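Local coordinates for WbbZ protein (Klebsiella pneumoniae subsp. pneumoniae NTUH-K2044, PDB 6X1L) that is of uncharacterised function but, as a member of the polysaccharide pyruvyl transferase family, probably transfers pyruvyl groups to polysaccharide, at residues 39-44 with 206-210. Numbering follows the deposited sequence.
Sequences ASATYD and ARNST
Arg207 meets Asp44 side-on, presenting both NE and NH2 to a single carboxylate oxygen. Arg207 NH2 lies 2.7 Å from Asp44 OD1, almost on its C-O axis, and Arg207 NE approaches the same OD1 at 2.8 Å on the syn side. The guanidinium and carboxylate planes differ by only 8°, and OD1 itself lies in the guanidinium plane. Both bonds are bent, the one from NH2 to an N-H···O angle of 145° and the other similarly, as expected when two N-H groups converge on one oxygen. An extended run from CG to NE carries the guanidinium along helix 33-48, where CB of Tyr43 sits over one face, 3.3 Å from Arg207 NH2. One helical turn earlier, Ser40 points into the second helix with OG beside its own backbone N (chi1 -53°). Ser40 OG is 2.8 Å from Ala206 O and also 2.8 Å from Thr210 OG1, and it is hydrogen-bonded to Gly36 O in its own helix. Thr210 OG1 in turn donates to Ala206 O. Ala206 CB makes the apolar contacts, 4.1 Å from Ala39 CB and at the edge of the Tyr43 ring, whose hydroxyl bonds to Trp200 O. With Lys158 also paired to Asp44 OD1 and Glu47 to Arg207 NH2, the ion pair, its Asp44 end buried, belongs to a wider charge network, which probably favours an ionised Asp44 where helix 33-48 joins helix 203-218.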
loop_
_atom_site.group_PDB
_atom_site.type_symbol
_atom_site.label_atom_id
_atom_site.label_comp_id
_atom_site.label_asym_id
_atom_site.label_seq_id
_atom_site.Cartn_x
_atom_site.Cartn_y
_atom_site.Cartn_z
ATOM N N ALA A 39 -1.776 -13.676 -2.769
ATOM C CA ALA A 39 -0.560 -14.131 -2.107
ATOM C C ALA A 39 -0.731 -14.144 -0.595
ATOM O O ALA A 39 -0.349 -15.115 0.070
ATOM C CB ALA A 39 0.623 -13.260 -2.521
ATOM N N SER A 40 -1.299 -13.069 -0.032
ATOM C CA SER A 40 -1.577 -13.035 1.401
ATOM C C SER A 40 -2.355 -14.272 1.832
ATOM O O SER A 40 -1.976 -14.963 2.783
ATOM C CB SER A 40 -2.360 -11.768 1.760
ATOM O OG SER A 40 -1.703 -10.605 1.287
ATOM N N ALA A 41 -3.455 -14.560 1.134
ATOM C CA ALA A 41 -4.271 -15.728 1.458
ATOM C C ALA A 41 -3.511 -17.032 1.253
ATOM O O ALA A 41 -3.732 -18.001 1.987
ATOM C CB ALA A 41 -5.543 -15.724 0.614
ATOM N N THR A 42 -2.618 -17.082 0.264
ATOM C CA THR A 42 -1.808 -18.280 0.076
ATOM C C THR A 42 -0.831 -18.465 1.230
ATOM O O THR A 42 -0.604 -19.591 1.685
ATOM C CB THR A 42 -1.066 -18.208 -1.257
ATOM O OG1 THR A 42 -2.010 -18.005 -2.315
ATOM C CG2 THR A 42 -0.311 -19.504 -1.518
ATOM N N TYR A 43 -0.254 -17.368 1.734
ATOM C CA TYR A 43 0.622 -17.486 2.894
ATOM C C TYR A 43 -0.164 -17.914 4.127
ATOM O O TYR A 43 0.323 -18.717 4.930
ATOM C CB TYR A 43 1.363 -16.166 3.132
ATOM C CG TYR A 43 2.299 -15.817 1.995
ATOM C CD1 TYR A 43 3.201 -16.753 1.506
ATOM C CD2 TYR A 43 2.257 -14.569 1.387
ATOM C CE1 TYR A 43 4.051 -16.452 0.459
ATOM C CE2 TYR A 43 3.103 -14.254 0.335
ATOM C CZ TYR A 43 3.998 -15.201 -0.124
ATOM O OH TYR A 43 4.841 -14.895 -1.169
ATOM N N ASP A 44 -1.383 -17.391 4.292
ATOM C CA ASP A 44 -2.248 -17.857 5.371
ATOM C C ASP A 44 -2.549 -19.343 5.219
ATOM O O ASP A 44 -2.588 -20.085 6.208
ATOM C CB ASP A 44 -3.548 -17.051 5.383
ATOM C CG ASP A 44 -3.320 -15.575 5.688
ATOM O OD1 ASP A 44 -2.176 -15.207 6.015
ATOM O OD2 ASP A 44 -4.283 -14.786 5.596
ATOM N N ALA A 206 2.876 -8.297 0.902
ATOM C CA ALA A 206 1.567 -8.750 0.442
ATOM C C ALA A 206 0.503 -8.517 1.506
ATOM O O ALA A 206 -0.593 -8.031 1.206
ATOM C CB ALA A 206 1.612 -10.238 0.043
ATOM N N ARG A 207 0.797 -8.875 2.756
ATOM C CA ARG A 207 -0.223 -8.747 3.795
ATOM C C ARG A 207 -0.511 -7.283 4.121
ATOM O O ARG A 207 -1.667 -6.910 4.361
ATOM C CB ARG A 207 0.204 -9.510 5.049
ATOM C CG ARG A 207 0.049 -11.033 4.898
ATOM C CD ARG A 207 -0.089 -11.699 6.256
ATOM N NE ARG A 207 -0.236 -13.152 6.167
ATOM C CZ ARG A 207 0.774 -14.007 6.288
ATOM N NH1 ARG A 207 2.001 -13.553 6.496
ATOM N NH2 ARG A 207 0.559 -15.315 6.209
ATOM N N ASN A 208 0.516 -6.432 4.119
ATOM C CA ASN A 208 0.280 -5.030 4.460
ATOM C C ASN A 208 -0.401 -4.281 3.320
ATOM O O ASN A 208 -1.255 -3.421 3.571
ATOM C CB ASN A 208 1.592 -4.369 4.870
ATOM C CG ASN A 208 2.037 -4.796 6.249
ATOM O OD1 ASN A 208 1.218 -4.953 7.154
ATOM N ND2 ASN A 208 3.332 -5.000 6.417
ATOM N N SER A 209 -0.069 -4.606 2.067
ATOM C CA SER A 209 -0.846 -4.069 0.954
ATOM C C SER A 209 -2.305 -4.492 1.051
ATOM O O SER A 209 -3.211 -3.705 0.749
ATOM C CB SER A 209 -0.253 -4.521 -0.379
ATOM O OG SER A 209 -1.120 -4.176 -1.449
ATOM N N THR A 210 -2.554 -5.734 1.473
ATOM C CA THR A 210 -3.928 -6.197 1.614
ATOM C C THR A 210 -4.629 -5.493 2.771
ATOM O O THR A 210 -5.829 -5.198 2.694
ATOM C CB THR A 210 -3.943 -7.721 1.795
ATOM O OG1 THR A 210 -3.291 -8.336 0.674
ATOM C CG2 THR A 210 -5.358 -8.238 1.882
#